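Thermostable carboxypeptidase 1 (Pyrococcus furiosus, PDB 1KA2) removes amino acids one after another from the C-terminus of peptides with broad specificity, as a cobalt-dependent metallocarboxypeptidase that forms a homodimer. Local coordinates at residues 42-45 and 46-50; 165-169 and 170-174; 213-216 and 217-221; 317-320 and 321-325; 376-380 and 381-385. All coordinates share one frame; numbering follows the deposited sequence.

Contact 1 of 5, residues 42-45 and 46-50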
# COMPACT_ATOMS: atom_id res chain seq x y z
N GLY A 42 -2.59 -7.20 11.19
CA GLY A 42 -3.48 -6.40 10.36
C GLY A 42 -4.24 -7.23 9.33
O GLY A 42 -5.05 -6.71 8.57
N ILE A 43 -4.00 -8.54 9.33
CA ILE A 43 -4.63 -9.44 8.36
C ILE A 43 -6.15 -9.50 8.34
O ILE A 43 -6.75 -9.53 7.28
CB ILE A 43 -4.07 -10.89 8.50
CG1 ILE A 43 -4.66 -11.81 7.42
CG2 ILE A 43 -4.40 -11.45 9.89
CD1 ILE A 43 -4.14 -11.55 6.03
N LEU A 44 -6.80 -9.50 9.50
CA LEU A 44 -8.25 -9.58 9.47
C LEU A 44 -8.88 -8.37 8.77
O LEU A 44 -9.79 -8.53 7.97
CB LEU A 44 -8.84 -9.71 10.87
CG LEU A 44 -10.38 -9.64 10.85
CD1 LEU A 44 -10.93 -10.76 9.96
CD2 LEU A 44 -10.92 -9.77 12.26
N GLU A 45 -8.40 -7.17 9.08
CA GLU A 45 -8.97 -5.98 8.48
C GLU A 45 -8.58 -5.85 7.01
O GLU A 45 -9.38 -5.42 6.18
CB GLU A 45 -8.56 -4.76 9.31
CG GLU A 45 -9.22 -4.81 10.71
CD GLU A 45 -8.61 -3.85 11.72
OE1 GLU A 45 -7.42 -4.05 12.06
OE2 GLU A 45 -9.31 -2.92 12.19
N ARG A 46 -7.36 -6.26 6.67
CA ARG A 46 -6.93 -6.23 5.28
C ARG A 46 -7.85 -7.17 4.49
O ARG A 46 -8.37 -6.79 3.43
CB ARG A 46 -5.47 -6.69 5.16
CG ARG A 46 -4.91 -6.76 3.72
CD ARG A 46 -5.14 -5.46 2.95
NE ARG A 46 -4.65 -4.33 3.71
CZ ARG A 46 -3.38 -3.94 3.77
NH1 ARG A 46 -2.45 -4.59 3.09
NH2 ARG A 46 -3.04 -2.92 4.56
N SER A 47 -8.08 -8.36 5.02
CA SER A 47 -8.92 -9.38 4.37
C SER A 47 -10.34 -8.93 4.07
O SER A 47 -10.84 -9.13 2.96
CB SER A 47 -8.96 -10.67 5.21
OG SER A 47 -9.99 -10.62 6.18
N VAL A 48 -11.01 -8.33 5.05
CA VAL A 48 -12.37 -7.87 4.83
C VAL A 48 -12.37 -6.74 3.80
O VAL A 48 -13.28 -6.63 2.99
CB VAL A 48 -13.02 -7.37 6.15
CG1 VAL A 48 -13.39 -8.53 7.04
CG2 VAL A 48 -12.05 -6.48 6.87
N ALA A 49 -11.35 -5.89 3.84
CA ALA A 49 -11.26 -4.80 2.86
C ALA A 49 -11.09 -5.38 1.46
O ALA A 49 -11.73 -4.94 0.51
CB ALA A 49 -10.10 -3.86 3.20
N GLN A 50 -10.22 -6.38 1.33
CA GLN A 50 -10.01 -7.02 0.03
C GLN A 50 -11.31 -7.64 -0.46
O GLN A 50 -11.65 -7.56 -1.64
CB GLN A 50 -8.94 -8.10 0.13
CG GLN A 50 -7.55 -7.57 0.28
CD GLN A 50 -6.55 -8.68 0.45
OE1 GLN A 50 -6.69 -9.52 1.34
NE2 GLN A 50 -5.52 -8.69 -0.40
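Ser-47 turns its short side chain back onto the carbonyl groups of the preceding turn, at Ile-43 and Leu-44. Its CB lies 3.2 Å from Ile-43 O, the same oxygen that accepts a hydrogen bond from Ser-47 N. With chi1 at 87° the hydroxyl sits between the backbone N and the carbonyl carbon, and from there Ser-47 OG donates to Leu-44 O at 2.8 Å. Ser-47 OG also passes 3.9 Å from Leu-44 CD1, a methyl that packs beside the hydroxyl. Leu-44 O takes a second bond, from Val-48 N at 3.2 Å, and both donors reach it from the same face of its carbonyl plane. Serine suits the place because its hydroxyl can be satisfied within its own helix. Leu-44 CD1 approaches Val-48 CG1 at 4.4 Å, one turn on. The polar ends of Glu-45 and Arg-46 leave this helix for the second subunit: the carboxylate accepts from the backbone N of Ile-246 and Arg-247 of that subunit, and the guanidinium reaches its His-25 and also Asp-33 of the same chain. The arrangement is the opening turn of an alpha-helix, helix 43-61, with a serine-to-backbone bond on one side and the dimer interface on another.

Contact 2 of 5, residues 165-169 and 170-174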
# COMPACT_ATOMS: atom_id res chain seq x y z
N GLU A 165 -6.68 -17.72 -22.07
CA GLU A 165 -7.64 -17.40 -23.12
C GLU A 165 -7.38 -18.16 -24.41
O GLU A 165 -6.32 -18.03 -25.02
CB GLU A 165 -7.62 -15.89 -23.38
CG GLU A 165 -8.75 -15.39 -24.26
CD GLU A 165 -8.66 -13.90 -24.54
OE1 GLU A 165 -9.56 -13.38 -25.23
OE2 GLU A 165 -7.68 -13.25 -24.08
N GLY A 166 -8.36 -18.96 -24.82
CA GLY A 166 -8.22 -19.72 -26.05
C GLY A 166 -7.48 -21.04 -25.96
O GLY A 166 -7.37 -21.76 -26.97
N LEU A 167 -6.97 -21.39 -24.79
CA LEU A 167 -6.25 -22.65 -24.63
C LEU A 167 -7.27 -23.80 -24.63
O LEU A 167 -8.36 -23.68 -24.05
CB LEU A 167 -5.44 -22.64 -23.33
CG LEU A 167 -4.37 -23.73 -23.21
CD1 LEU A 167 -3.34 -23.56 -24.33
CD2 LEU A 167 -3.68 -23.65 -21.85
N ARG A 168 -6.93 -24.90 -25.29
CA ARG A 168 -7.82 -26.05 -25.37
C ARG A 168 -7.07 -27.28 -24.89
O ARG A 168 -5.84 -27.27 -24.86
CB ARG A 168 -8.28 -26.30 -26.82
CG ARG A 168 -9.16 -25.21 -27.45
CD ARG A 168 -10.51 -25.11 -26.78
NE ARG A 168 -10.57 -23.98 -25.86
CZ ARG A 168 -11.17 -22.82 -26.13
NH1 ARG A 168 -11.78 -22.64 -27.30
NH2 ARG A 168 -11.15 -21.84 -25.24
N THR A 169 -7.80 -28.32 -24.51
CA THR A 169 -7.16 -29.54 -24.04
C THR A 169 -6.28 -30.10 -25.15
O THR A 169 -5.16 -30.55 -24.90
CB THR A 169 -8.21 -30.60 -23.61
OG1 THR A 169 -9.01 -30.09 -22.54
CG2 THR A 169 -7.51 -31.88 -23.13
N ARG A 170 -6.78 -30.06 -26.39
CA ARG A 170 -6.05 -30.57 -27.55
C ARG A 170 -4.71 -29.86 -27.67
O ARG A 170 -3.71 -30.47 -28.01
CB ARG A 170 -6.87 -30.36 -28.83
CG ARG A 170 -8.35 -30.75 -28.69
CD ARG A 170 -9.10 -30.64 -30.02
NE ARG A 170 -8.76 -31.73 -30.94
CZ ARG A 170 -9.10 -33.00 -30.75
NH1 ARG A 170 -9.79 -33.36 -29.68
NH2 ARG A 170 -8.75 -33.92 -31.64
N ASP A 171 -4.69 -28.56 -27.38
CA ASP A 171 -3.45 -27.80 -27.42
C ASP A 171 -2.43 -28.43 -26.46
O ASP A 171 -1.33 -28.80 -26.85
CB ASP A 171 -3.68 -26.34 -27.00
CG ASP A 171 -4.43 -25.52 -28.04
OD1 ASP A 171 -3.91 -25.36 -29.16
OD2 ASP A 171 -5.53 -25.03 -27.73
N VAL A 172 -2.84 -28.55 -25.20
CA VAL A 172 -1.98 -29.10 -24.15
C VAL A 172 -1.59 -30.54 -24.43
O VAL A 172 -0.47 -30.95 -24.16
CB VAL A 172 -2.68 -29.03 -22.76
CG1 VAL A 172 -1.71 -29.46 -21.67
CG2 VAL A 172 -3.19 -27.61 -22.51
N GLU A 173 -2.54 -31.30 -24.97
CA GLU A 173 -2.29 -32.70 -25.29
C GLU A 173 -1.13 -32.79 -26.26
O GLU A 173 -0.25 -33.64 -26.13
CB GLU A 173 -3.54 -33.30 -25.91
CG GLU A 173 -3.53 -34.81 -26.05
CD GLU A 173 -4.91 -35.33 -26.41
OE1 GLU A 173 -5.45 -34.89 -27.44
OE2 GLU A 173 -5.45 -36.17 -25.66
N LYS A 174 -1.12 -31.88 -27.23
CA LYS A 174 -0.08 -31.82 -28.26
C LYS A 174 1.34 -31.48 -27.80
O LYS A 174 2.28 -32.22 -28.10
CB LYS A 174 -0.48 -30.82 -29.35
CG LYS A 174 0.72 -30.37 -30.19
CD LYS A 174 0.61 -28.91 -30.62
CE LYS A 174 1.93 -28.40 -31.21
NZ LYS A 174 3.03 -28.31 -30.19
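Asp-171 reaches back to Arg-168, and with Thr-169 between them these residues make the first turn of helix 169-192. Arg-168 holds the N-cap position, so Asp-171 is the third residue of the helix proper. Its CG lies beside its own backbone N (chi1 -73°), which folds the carboxylate back toward the start of the helix. Asp-171 OD2 accepts from Arg-168 N at 2.8 Å through its anti lone pair, a bent bond with an N-H...O angle of 131°. This is one half of a capping box; the other half is missing, since arginine has no side-chain acceptor to return the bond. The Arg-168 chain runs alongside Asp-171, its CB 3.2 Å from OD2, but its guanidinium turns off to Asp-161, and NE bonds Leu-167 O. Thr-169, with CG2 anti to its N, is buried against Tyr-156 and Arg-371, where a small branched side chain fits; its O accepts from Glu-173 N at 2.7 Å, and its N is taken by Asp-157. Leu-167 CD2 meets Val-172 CG2 at 4.0 Å, their side chains crossing at about a right angle: a hydrophobic staple joining the residue before the cap to the fourth helical residue. An acidic group at this end of a helix is probably favoured by the helix dipole, and the salt bridge of Asp-171 OD2 to Lys-474 should further favour its ionised form.

Contact 3 of 5, residues 213-216 and 217-221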
# COMPACT_ATOMS: atom_id res chain seq x y z
N GLU A 213 21.89 -8.93 -1.59
CA GLU A 213 21.05 -7.81 -2.01
C GLU A 213 21.91 -6.82 -2.79
O GLU A 213 21.40 -6.06 -3.61
CB GLU A 213 20.31 -7.16 -0.81
CG GLU A 213 21.13 -6.44 0.24
CD GLU A 213 20.27 -6.04 1.43
OE1 GLU A 213 20.73 -5.24 2.27
OE2 GLU A 213 19.12 -6.52 1.53
N ARG A 214 23.22 -6.86 -2.56
CA ARG A 214 24.14 -6.00 -3.29
C ARG A 214 24.28 -6.57 -4.71
O ARG A 214 24.36 -5.83 -5.69
CB ARG A 214 25.52 -5.95 -2.61
CG ARG A 214 25.60 -5.07 -1.36
CD ARG A 214 27.05 -4.70 -1.02
NE ARG A 214 27.72 -5.65 -0.13
CZ ARG A 214 27.50 -5.72 1.18
NH1 ARG A 214 26.64 -4.89 1.76
NH2 ARG A 214 28.15 -6.60 1.93
N VAL A 215 24.30 -7.90 -4.81
CA VAL A 215 24.41 -8.55 -6.11
C VAL A 215 23.11 -8.37 -6.90
O VAL A 215 23.15 -7.99 -8.08
CB VAL A 215 24.73 -10.06 -5.94
CG1 VAL A 215 24.57 -10.78 -7.27
CG2 VAL A 215 26.17 -10.24 -5.45
N ASN A 216 21.97 -8.65 -6.28
CA ASN A 216 20.69 -8.47 -6.98
C ASN A 216 20.54 -7.02 -7.46
O ASN A 216 20.16 -6.79 -8.61
CB ASN A 216 19.50 -8.85 -6.09
CG ASN A 216 19.33 -10.36 -5.94
OD1 ASN A 216 19.73 -11.13 -6.82
ND2 ASN A 216 18.72 -10.79 -4.83
N LEU A 217 20.82 -6.06 -6.59
CA LEU A 217 20.71 -4.64 -6.94
C LEU A 217 21.56 -4.32 -8.18
O LEU A 217 21.10 -3.64 -9.11
CB LEU A 217 21.19 -3.76 -5.78
CG LEU A 217 20.59 -2.35 -5.62
CD1 LEU A 217 21.63 -1.43 -4.95
CD2 LEU A 217 20.17 -1.78 -6.97
N TRP A 218 22.79 -4.82 -8.19
CA TRP A 218 23.71 -4.59 -9.30
C TRP A 218 23.17 -5.17 -10.60
O TRP A 218 23.28 -4.55 -11.66
CB TRP A 218 25.06 -5.23 -9.00
CG TRP A 218 26.14 -4.92 -10.00
CD1 TRP A 218 27.00 -3.86 -9.98
CD2 TRP A 218 26.51 -5.72 -11.14
NE1 TRP A 218 27.89 -3.94 -11.03
CE2 TRP A 218 27.62 -5.07 -11.75
CE3 TRP A 218 26.03 -6.91 -11.70
CZ2 TRP A 218 28.24 -5.59 -12.90
CZ3 TRP A 218 26.65 -7.42 -12.83
CH2 TRP A 218 27.75 -6.75 -13.42
N ILE A 219 22.60 -6.36 -10.52
CA ILE A 219 22.05 -6.99 -11.71
C ILE A 219 20.86 -6.19 -12.24
O ILE A 219 20.74 -5.95 -13.44
CB ILE A 219 21.63 -8.45 -11.44
CG1 ILE A 219 22.87 -9.28 -11.14
CG2 ILE A 219 20.87 -9.01 -12.64
CD1 ILE A 219 22.59 -10.75 -10.87
N LEU A 220 19.97 -5.77 -11.34
CA LEU A 220 18.81 -5.01 -11.80
C LEU A 220 19.21 -3.69 -12.47
O LEU A 220 18.58 -3.27 -13.43
CB LEU A 220 17.83 -4.79 -10.66
CG LEU A 220 17.07 -6.07 -10.25
CD1 LEU A 220 16.14 -5.76 -9.08
CD2 LEU A 220 16.26 -6.61 -11.44
N GLN A 221 20.26 -3.04 -11.97
CA GLN A 221 20.71 -1.78 -12.59
C GLN A 221 21.35 -2.10 -13.94
O GLN A 221 21.28 -1.30 -14.88
CB GLN A 221 21.72 -1.07 -11.69
CG GLN A 221 21.27 -0.99 -10.24
CD GLN A 221 22.23 -0.18 -9.36
OE1 GLN A 221 21.93 0.95 -9.00
NE2 GLN A 221 23.37 -0.76 -9.02
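Val-215 and Ile-219, one turn apart, lie side by side and point the same way. Val-215 turns its CG1 methyl toward the next turn of the helix. Ile-219 answers with CG1 beside its own N (chi1 -66°) and a fully extended chi2, which carries CD1 back to 4.1 Å from Val-215 CG1. On the way Ile-219 CG1 passes 3.3 Å from Val-215 O, the oxygen that accepts from Ile-219 N at 3.0 Å. Branched aliphatic residues suit this buried stripe, since each offers a methyl to its neighbour without a long chain to fix in place. The stripe belongs to helix 209-223, which packs with Val-215, Asn-216 and Leu-220 against helix 261-278, the bearer of the HEXXH metal-binding motif, and with its Trp-218 and Ile-219 side against helix 313-326. Trp-218 sends its indole away from the helix axis, and Ile-219 CG1 lies at the edge of that ring, in its plane. Asn-216 turns CG beside its own N, anti to the carbonyl carbon, which lets ND2 donate to Thr-263 OG1, a suitable use of a short polar chain in a buried setting. Asn-216 O accepts from Leu-220 N at 2.9 Å, and Leu-220 CG settles 3.6 Å from Asn-216 O as well. On the exposed side, Leu-217 rests CB 3.2 Å from Glu-213 O, the acceptor for Leu-217 N. Arg-214 reaches Asn-326, at the end of helix 313-326, through NE.

Contact 4 of 5, residues 317-320 and 321-325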
# COMPACT_ATOMS: atom_id res chain seq x y z
N GLU A 317 29.46 -14.87 -16.76
CA GLU A 317 30.71 -14.12 -16.87
C GLU A 317 30.48 -12.67 -16.46
O GLU A 317 31.31 -12.08 -15.80
CB GLU A 317 31.25 -14.16 -18.30
CG GLU A 317 31.74 -15.53 -18.74
CD GLU A 317 32.09 -15.59 -20.22
OE1 GLU A 317 32.51 -16.67 -20.68
OE2 GLU A 317 31.95 -14.55 -20.90
N LEU A 318 29.34 -12.12 -16.86
CA LEU A 318 28.97 -10.75 -16.54
C LEU A 318 28.84 -10.46 -15.05
O LEU A 318 29.25 -9.40 -14.57
CB LEU A 318 27.64 -10.40 -17.22
CG LEU A 318 26.99 -9.10 -16.75
CD1 LEU A 318 27.91 -7.92 -17.09
CD2 LEU A 318 25.61 -8.95 -17.40
N ILE A 319 28.25 -11.40 -14.32
CA ILE A 319 28.02 -11.25 -12.89
C ILE A 319 29.16 -11.81 -12.02
O ILE A 319 29.30 -11.44 -10.84
CB ILE A 319 26.72 -11.97 -12.48
CG1 ILE A 319 25.63 -11.71 -13.52
CG2 ILE A 319 26.24 -11.48 -11.11
CD1 ILE A 319 25.39 -10.25 -13.84
N TYR A 320 29.96 -12.69 -12.62
CA TYR A 320 31.06 -13.33 -11.90
C TYR A 320 31.88 -12.38 -11.02
O TYR A 320 32.06 -12.64 -9.83
CB TYR A 320 32.00 -14.04 -12.90
CG TYR A 320 33.10 -14.81 -12.21
CD1 TYR A 320 32.80 -15.89 -11.38
CD2 TYR A 320 34.43 -14.41 -12.33
CE1 TYR A 320 33.79 -16.56 -10.69
CE2 TYR A 320 35.44 -15.08 -11.64
CZ TYR A 320 35.11 -16.15 -10.82
OH TYR A 320 36.09 -16.81 -10.12
N PRO A 321 32.37 -11.27 -11.58
CA PRO A 321 33.15 -10.36 -10.74
C PRO A 321 32.39 -9.82 -9.53
O PRO A 321 32.97 -9.65 -8.45
CB PRO A 321 33.60 -9.26 -11.72
CG PRO A 321 32.59 -9.34 -12.84
CD PRO A 321 32.35 -10.82 -12.98
N VAL A 322 31.10 -9.57 -9.71
CA VAL A 322 30.26 -9.05 -8.64
C VAL A 322 30.09 -10.09 -7.53
O VAL A 322 30.02 -9.75 -6.35
CB VAL A 322 28.88 -8.65 -9.17
CG1 VAL A 322 28.01 -8.14 -8.03
CG2 VAL A 322 29.05 -7.59 -10.24
N LEU A 323 30.00 -11.35 -7.93
CA LEU A 323 29.86 -12.44 -6.98
C LEU A 323 31.13 -12.52 -6.12
O LEU A 323 31.06 -12.72 -4.91
CB LEU A 323 29.65 -13.78 -7.72
CG LEU A 323 28.35 -14.00 -8.49
CD1 LEU A 323 28.35 -15.42 -9.08
CD2 LEU A 323 27.15 -13.82 -7.57
N LYS A 324 32.28 -12.36 -6.76
CA LYS A 324 33.57 -12.41 -6.08
C LYS A 324 33.73 -11.25 -5.09
O LYS A 324 34.23 -11.44 -3.98
CB LYS A 324 34.71 -12.35 -7.10
CG LYS A 324 34.84 -13.58 -8.00
CD LYS A 324 35.40 -14.78 -7.24
CE LYS A 324 36.86 -14.58 -6.86
NZ LYS A 324 37.73 -14.43 -8.06
N GLU A 325 33.30 -10.06 -5.49
CA GLU A 325 33.39 -8.88 -4.63
C GLU A 325 32.59 -8.99 -3.34
O GLU A 325 33.05 -8.61 -2.27
CB GLU A 325 32.91 -7.63 -5.38
CG GLU A 325 33.88 -7.07 -6.41
CD GLU A 325 33.29 -5.90 -7.17
OE1 GLU A 325 32.79 -4.94 -6.52
OE2 GLU A 325 33.32 -5.93 -8.42
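Tyr-320 and Lys-324 make the aromatic part of this contact. With CG of Tyr-320 anti to the backbone N (chi1 -176°), the ring lies along the helix surface, and Lys-324 lays its CG over one face, offset toward the rim near CZ. Lys-324 CG stands 4.1 Å from the ring centroid and 20° off the normal, a CH-pi contact; beyond it the chain bends at chi2, chi3 and chi4, and CD comes 3.6 Å from Tyr-320 OH. The lysine thus uses its methylene chain as an apolar cover. The phenol itself is bonded to Tyr-333 O, which would fix the ring's position.

Backbone bonding is altered by Pro-321. Having no N-H, it presents CD to Glu-317 O, 3.3 Å away, in place of a regular bond. Val-322 N lacks the bond to Leu-318 O and makes only a weak, bent one (119°) to Ile-319 O, three residues back, at 2.8 Å. The regular pattern resumes with Leu-323 N, which donates to Ile-319 O at 3.0 Å, and Lys-324 N to Tyr-320 O continues it. The helix is kinked here.

Among apolar contacts, Ile-319 CG2 touches Leu-323 CG at 4.2 Å and Val-322 CB at 4.3 Å, filling the buried side. Within the fold, helix 313-326 is bordered on that side by helix 209-223, whereas Leu-323 and Tyr-320 lean on helix 335-342 through Val-338 and Pro-335.

Contact 5 of 5, residues 376-380 and 381-385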
# COMPACT_ATOMS: atom_id res chain seq x y z
N GLU A 376 -13.36 -38.11 -16.18
CA GLU A 376 -13.93 -39.36 -15.68
C GLU A 376 -14.36 -39.14 -14.23
O GLU A 376 -14.29 -38.02 -13.73
CB GLU A 376 -12.89 -40.47 -15.77
CG GLU A 376 -13.46 -41.83 -16.13
CD GLU A 376 -13.99 -41.86 -17.56
OE1 GLU A 376 -14.59 -42.88 -17.95
OE2 GLU A 376 -13.78 -40.86 -18.28
N GLU A 377 -14.82 -40.19 -13.56
CA GLU A 377 -15.23 -40.06 -12.17
C GLU A 377 -14.03 -40.48 -11.31
O GLU A 377 -13.98 -41.58 -10.77
CB GLU A 377 -16.45 -40.95 -11.88
CG GLU A 377 -16.73 -41.26 -10.41
CD GLU A 377 -16.88 -40.01 -9.54
OE1 GLU A 377 -17.72 -39.15 -9.87
OE2 GLU A 377 -16.14 -39.91 -8.54
N ILE A 378 -13.06 -39.58 -11.20
CA ILE A 378 -11.88 -39.88 -10.40
C ILE A 378 -12.15 -39.71 -8.92
O ILE A 378 -12.94 -38.88 -8.47
CB ILE A 378 -10.69 -39.02 -10.80
CG1 ILE A 378 -10.44 -39.20 -12.30
CG2 ILE A 378 -9.47 -39.44 -9.99
CD1 ILE A 378 -10.20 -40.63 -12.71
N LYS A 379 -11.43 -40.51 -8.15
CA LYS A 379 -11.55 -40.56 -6.71
C LYS A 379 -10.35 -39.96 -5.97
O LYS A 379 -9.21 -40.38 -6.18
CB LYS A 379 -11.74 -42.03 -6.34
CG LYS A 379 -11.20 -43.01 -7.41
CD LYS A 379 -12.34 -43.78 -8.10
CE LYS A 379 -13.41 -44.18 -7.08
NZ LYS A 379 -14.51 -45.00 -7.65
N ALA A 380 -10.60 -38.97 -5.11
CA ALA A 380 -9.52 -38.32 -4.38
C ALA A 380 -8.59 -39.30 -3.67
O ALA A 380 -7.36 -39.18 -3.73
CB ALA A 380 -10.09 -37.35 -3.37
N LYS A 381 -9.19 -40.26 -2.99
CA LYS A 381 -8.44 -41.27 -2.26
C LYS A 381 -7.50 -42.03 -3.20
O LYS A 381 -6.55 -42.65 -2.75
CB LYS A 381 -9.37 -42.27 -1.60
CG LYS A 381 -10.07 -43.19 -2.60
CD LYS A 381 -10.52 -44.48 -1.92
CE LYS A 381 -10.95 -45.53 -2.94
NZ LYS A 381 -11.15 -46.89 -2.35
N ASP A 382 -7.76 -41.98 -4.50
CA ASP A 382 -6.93 -42.68 -5.46
C ASP A 382 -5.89 -41.83 -6.18
O ASP A 382 -5.08 -42.35 -6.95
CB ASP A 382 -7.82 -43.38 -6.49
CG ASP A 382 -8.49 -44.62 -5.93
OD1 ASP A 382 -8.00 -45.72 -6.22
OD2 ASP A 382 -9.49 -44.47 -5.20
N LEU A 383 -5.93 -40.52 -5.94
CA LEU A 383 -5.00 -39.61 -6.59
C LEU A 383 -3.53 -39.80 -6.17
O LEU A 383 -2.64 -39.85 -7.02
CB LEU A 383 -5.44 -38.16 -6.36
CG LEU A 383 -6.74 -37.80 -7.10
CD1 LEU A 383 -7.16 -36.38 -6.76
CD2 LEU A 383 -6.53 -37.95 -8.61
N PRO A 384 -3.27 -39.91 -4.85
CA PRO A 384 -1.90 -40.09 -4.38
C PRO A 384 -1.11 -41.16 -5.13
O PRO A 384 0.03 -40.90 -5.54
CB PRO A 384 -2.10 -40.42 -2.90
CG PRO A 384 -3.27 -39.56 -2.55
CD PRO A 384 -4.21 -39.82 -3.72
N GLU A 385 -1.68 -42.34 -5.31
CA GLU A 385 -0.98 -43.40 -6.03
C GLU A 385 -0.77 -43.05 -7.50
O GLU A 385 0.30 -43.29 -8.04
CB GLU A 385 -1.70 -44.74 -5.90
CG GLU A 385 -1.32 -45.50 -4.64
CD GLU A 385 0.16 -45.86 -4.64
OE1 GLU A 385 0.74 -46.00 -3.54
OE2 GLU A 385 0.73 -46.02 -5.74
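A tight turn of 3-10 type joins Ile-378 and Lys-379 to Asp-382 and Leu-383, on the connection that leads from helix 359-375 into helix 383-395. Two bonds spanning three residues define it: Asp-382 N donates to Lys-379 O at 2.7 Å, and Leu-383 N to Ala-380 O at 3.0 Å. In both the donor stands above the carbonyl plane, by 51° and 62°, consistent with the tight i to i+3 winding. Ala-380 suits the turn because its single methyl fits a buried place, and its O is also approached by Pro-384 CD at 3.2 Å. Pro-384 lies near the start of helix 383-395, where the missing N-H costs little.

Two side-chain pairs flank the turn. Ile-378 CG2 meets Leu-383 CD2 at 3.6 Å, the two chains crossing at about a right angle on the inner side. On the outer side Lys-379 and Asp-382 run next to each other, and it is CG of the lysine, not its amine, that nears Asp-382 OD2, at 3.2 Å. Lys-379 NZ stays 5.6 Å from Asp-382 OD2, not in contact, so any attraction is probably weak, and OD2 has no partner in the model.

Asp-136 of helix 132-149 accepts from Ala-380 N, and Leu-383 touches Leu-135 of that helix and Met-373 of helix 359-375. The turn is thereby set against both helices as helix 383-395 begins.

How the contacts relate
All five contacts are local turns, at helix starts or within helices, following one another along the chain. Contacts 3 and 4 alone touch, their centres 11 Å apart: the indole of Trp-218 packs on Leu-318, Ile-319 and Val-322, with CZ3 3.3 Å from Ile-319 CD1, and Ile-219 CD1 adds a contact to Ile-319 CG2. Contact 3 is also near the active site, the Leu-220 side chain lying about 8 Å from that of Glu-270 and about 14 Å from the bound magnesium. Contact 2 approaches from the opposite side of the chain's centre, Leu-167 about 11 Å from the metal ligand Glu-299, side chain to side chain. Contact 5 lies about 11 Å from contact 2 at nearest atoms; contact 1 faces the second subunit.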